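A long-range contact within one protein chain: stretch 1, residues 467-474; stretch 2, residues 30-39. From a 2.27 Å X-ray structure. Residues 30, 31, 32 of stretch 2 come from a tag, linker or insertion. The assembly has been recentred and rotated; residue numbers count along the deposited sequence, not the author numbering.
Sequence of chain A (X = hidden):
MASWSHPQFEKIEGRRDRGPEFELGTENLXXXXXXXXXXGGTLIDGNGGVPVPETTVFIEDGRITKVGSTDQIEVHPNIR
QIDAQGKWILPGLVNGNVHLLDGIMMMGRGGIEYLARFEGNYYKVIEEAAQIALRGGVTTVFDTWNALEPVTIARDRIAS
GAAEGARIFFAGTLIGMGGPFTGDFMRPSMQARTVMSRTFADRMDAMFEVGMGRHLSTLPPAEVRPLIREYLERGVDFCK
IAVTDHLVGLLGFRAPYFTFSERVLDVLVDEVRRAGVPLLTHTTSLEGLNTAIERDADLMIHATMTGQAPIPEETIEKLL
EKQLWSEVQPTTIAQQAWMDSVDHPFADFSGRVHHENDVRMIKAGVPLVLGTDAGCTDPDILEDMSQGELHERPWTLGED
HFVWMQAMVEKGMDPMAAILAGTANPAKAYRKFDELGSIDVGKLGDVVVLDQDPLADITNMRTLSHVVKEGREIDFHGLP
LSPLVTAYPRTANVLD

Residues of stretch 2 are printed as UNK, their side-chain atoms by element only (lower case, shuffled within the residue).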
# COMPACT_ATOMS: atom_id res chain seq x y z
N VAL A 467 38.94 27.69 -11.11
CA VAL A 467 37.92 27.34 -12.10
C VAL A 467 37.68 28.53 -12.99
O VAL A 467 37.39 29.61 -12.52
CB VAL A 467 36.59 26.91 -11.45
CG1 VAL A 467 35.55 26.62 -12.52
CG2 VAL A 467 36.77 25.68 -10.55
N VAL A 468 37.75 28.29 -14.29
CA VAL A 468 37.61 29.35 -15.27
C VAL A 468 36.61 28.94 -16.34
O VAL A 468 36.68 27.83 -16.91
CB VAL A 468 38.94 29.62 -15.98
CG1 VAL A 468 38.77 30.68 -17.07
CG2 VAL A 468 39.98 30.07 -14.97
N LYS A 469 35.74 29.88 -16.68
CA LYS A 469 34.71 29.67 -17.68
C LYS A 469 34.69 30.80 -18.68
O LYS A 469 34.46 31.93 -18.33
CB LYS A 469 33.34 29.57 -17.03
CG LYS A 469 32.27 29.07 -18.00
CD LYS A 469 30.86 29.33 -17.51
CE LYS A 469 29.89 28.85 -18.57
NZ LYS A 469 28.54 29.39 -18.34
N GLU A 470 34.95 30.46 -19.94
CA GLU A 470 35.09 31.46 -21.00
C GLU A 470 36.04 32.59 -20.55
O GLU A 470 35.73 33.78 -20.61
CB GLU A 470 33.75 31.98 -21.42
CG GLU A 470 33.02 30.95 -22.26
CD GLU A 470 31.66 31.41 -22.77
OE1 GLU A 470 31.55 32.55 -23.24
OE2 GLU A 470 30.73 30.60 -22.75
N GLY A 471 37.19 32.18 -20.05
CA GLY A 471 38.24 33.11 -19.61
C GLY A 471 37.96 33.95 -18.38
O GLY A 471 38.71 34.87 -18.05
N ARG A 472 36.87 33.62 -17.70
CA ARG A 472 36.45 34.35 -16.52
C ARG A 472 36.63 33.45 -15.34
O ARG A 472 36.15 32.33 -15.32
CB ARG A 472 35.01 34.71 -16.68
CG ARG A 472 34.41 35.45 -15.49
CD ARG A 472 32.97 35.80 -15.83
NE ARG A 472 32.15 35.23 -14.78
CZ ARG A 472 31.36 34.17 -14.88
NH1 ARG A 472 31.20 33.53 -16.02
NH2 ARG A 472 30.71 33.77 -13.82
N GLU A 473 37.43 33.90 -14.39
CA GLU A 473 37.68 33.08 -13.22
C GLU A 473 36.46 33.14 -12.32
O GLU A 473 35.85 34.17 -12.14
CB GLU A 473 38.94 33.51 -12.44
CG GLU A 473 39.27 32.55 -11.27
CD GLU A 473 40.63 32.77 -10.61
OE1 GLU A 473 41.31 33.81 -10.90
OE2 GLU A 473 41.05 31.88 -9.82
N ILE A 474 36.20 32.02 -11.70
CA ILE A 474 35.02 31.86 -10.88
C ILE A 474 35.40 31.78 -9.41
O ILE A 474 36.27 30.99 -9.04
CB ILE A 474 34.30 30.52 -11.25
CG1 ILE A 474 34.00 30.44 -12.75
CG2 ILE A 474 33.02 30.35 -10.44
CD1 ILE A 474 33.16 31.57 -13.31
N UNK A 30 25.77 41.32 -18.33
CA UNK A 30 25.86 40.99 -16.88
C UNK A 30 27.03 40.06 -16.57
O UNK A 30 27.59 40.21 -15.52
c UNK A 30 24.42 38.70 -12.84
c UNK A 30 25.53 40.82 -12.58
c UNK A 30 25.05 39.63 -12.03
c UNK A 30 24.71 40.16 -14.77
c UNK A 30 25.37 41.08 -13.93
c UNK A 30 24.24 38.97 -14.20
c UNK A 30 24.57 40.43 -16.26
N UNK A 31 27.30 39.05 -17.42
CA UNK A 31 28.51 38.15 -17.37
C UNK A 31 28.98 37.91 -18.81
O UNK A 31 28.17 37.81 -19.72
c UNK A 31 27.00 35.93 -13.30
c UNK A 31 28.26 36.72 -16.82
c UNK A 31 28.05 36.37 -12.52
c UNK A 31 29.17 36.92 -13.13
c UNK A 31 29.24 37.04 -14.52
c UNK A 31 28.19 36.61 -15.31
c UNK A 31 27.07 36.03 -14.69
N UNK A 32 30.27 37.74 -19.02
CA UNK A 32 30.75 37.62 -20.43
C UNK A 32 32.12 36.90 -20.59
O UNK A 32 32.82 36.54 -19.63
o UNK A 32 32.40 42.16 -19.99
c UNK A 32 31.67 39.94 -20.17
c UNK A 32 31.94 41.29 -20.75
c UNK A 32 30.85 39.04 -21.09
o UNK A 32 31.70 41.48 -21.97
N UNK A 33 32.43 36.67 -21.87
CA UNK A 33 33.71 36.15 -22.29
C UNK A 33 34.75 37.15 -21.81
O UNK A 33 34.59 38.36 -21.99
N UNK A 34 35.83 36.63 -21.24
CA UNK A 34 36.91 37.46 -20.73
C UNK A 34 38.32 36.97 -21.08
O UNK A 34 38.50 35.94 -21.74
o UNK A 34 36.28 38.22 -16.67
o UNK A 34 34.49 39.43 -17.11
c UNK A 34 35.50 38.79 -17.46
c UNK A 34 35.74 38.67 -18.93
c UNK A 34 36.75 37.59 -19.25
N UNK A 35 39.29 37.74 -20.62
CA UNK A 35 40.68 37.54 -20.98
C UNK A 35 41.51 37.17 -19.76
O UNK A 35 41.38 37.74 -18.70
o UNK A 35 40.47 39.03 -22.83
c UNK A 35 41.23 38.79 -21.64
c UNK A 35 42.71 38.62 -22.03
N UNK A 36 42.34 36.16 -19.92
CA UNK A 36 43.10 35.60 -18.80
C UNK A 36 44.22 34.70 -19.33
O UNK A 36 44.16 34.19 -20.46
c UNK A 36 41.78 33.45 -18.42
c UNK A 36 42.18 34.81 -17.83
c UNK A 36 41.89 34.22 -15.33
c UNK A 36 42.85 34.57 -16.47
N UNK A 37 45.24 34.50 -18.50
CA UNK A 37 46.31 33.57 -18.82
C UNK A 37 46.59 32.69 -17.66
O UNK A 37 46.66 33.13 -16.51
c UNK A 37 47.57 34.32 -19.20
N UNK A 38 46.78 31.43 -17.97
CA UNK A 38 47.04 30.38 -16.96
C UNK A 38 48.48 30.00 -17.22
O UNK A 38 48.79 29.46 -18.28
c UNK A 38 46.09 28.31 -15.86
c UNK A 38 44.71 29.46 -17.64
c UNK A 38 43.91 30.36 -16.75
c UNK A 38 46.14 29.12 -17.13
N UNK A 39 49.36 30.30 -16.28
CA UNK A 39 50.80 30.21 -16.59
C UNK A 39 51.58 29.13 -15.83
O UNK A 39 51.50 28.99 -14.60
c UNK A 39 50.71 32.69 -17.09
c UNK A 39 51.54 31.58 -16.48
c UNK A 39 51.91 31.91 -15.04

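Position 30 carries one carbon and then a ring of six carbons. It touches nothing on stretch 1. The residue is F30, from the expression tag.

Position 31 again has one carbon followed by a six-carbon ring. Its CA-to-CB bond points toward stretch 1, and the guanidinium of R472 lies over one face of the ring. This is F31, also from the tag. Its CD1 is 3.4 Å from R472 NE. R472 CZ is 4.1 Å from the centroid of the F31 ring, an off-centre cation-pi contact.

Position 32 has three carbons, the third carrying two oxygens. The CA-to-CB bond points away, and the side chain stays clear of stretch 1. It is E32, the last tag residue. Its backbone O is 3.9 Å from R472 CD.

Position 33 has no side-chain atoms, so it is G33. Its CA makes a CA-H...O contact with E470 O at 3.5 Å.

Position 34 has three carbons and two terminal oxygens on the third. It points toward stretch 1 and reaches the aliphatic part of R472. This is E34. Its OE1 is 3.5 Å from R472 CG, a contact with carbon rather than a salt bridge. Its backbone N donates a hydrogen bond to E470 O, 2.9 Å long and nearly straight at 165°.

Position 35 has one carbon bearing an oxygen and a carbon. It points away from stretch 1. This is T35, whose OG1 is hydrogen-bonded elsewhere in the structure.

Position 36 has four carbons, forked at the first, with one arm two carbons long. It points toward stretch 1. This is I36. Its CG2 is 3.4 Å from G471 O and 4.3 Å from V468 CG1, while its CD1 is 4.2 Å from E473 CB.

Position 37 has a single carbon and is out of reach. It is A37.

Position 38 has four carbons with the same fork. Its CA-to-CB bond runs sideways, but the end comes nearer. This is I38, with CD1 4.3 Å from V468 CG2.

Position 39 has one carbon carrying two more, also out of reach. It is V39.

The contact is built around the type I' turn from K469 to R472. One backbone hydrogen bond, E34 N to E470 O, ties the turn to stretch 2. G471 has positive phi, and an ideal CB there would clash with E34 O; without one, G471 CA approaches that oxygen to 3.6 Å. R472 packs against F31 and E34, while V468 meets I36 and I38 in a buried apolar patch.

Stretch 2 30-39: FFEGETIAIV
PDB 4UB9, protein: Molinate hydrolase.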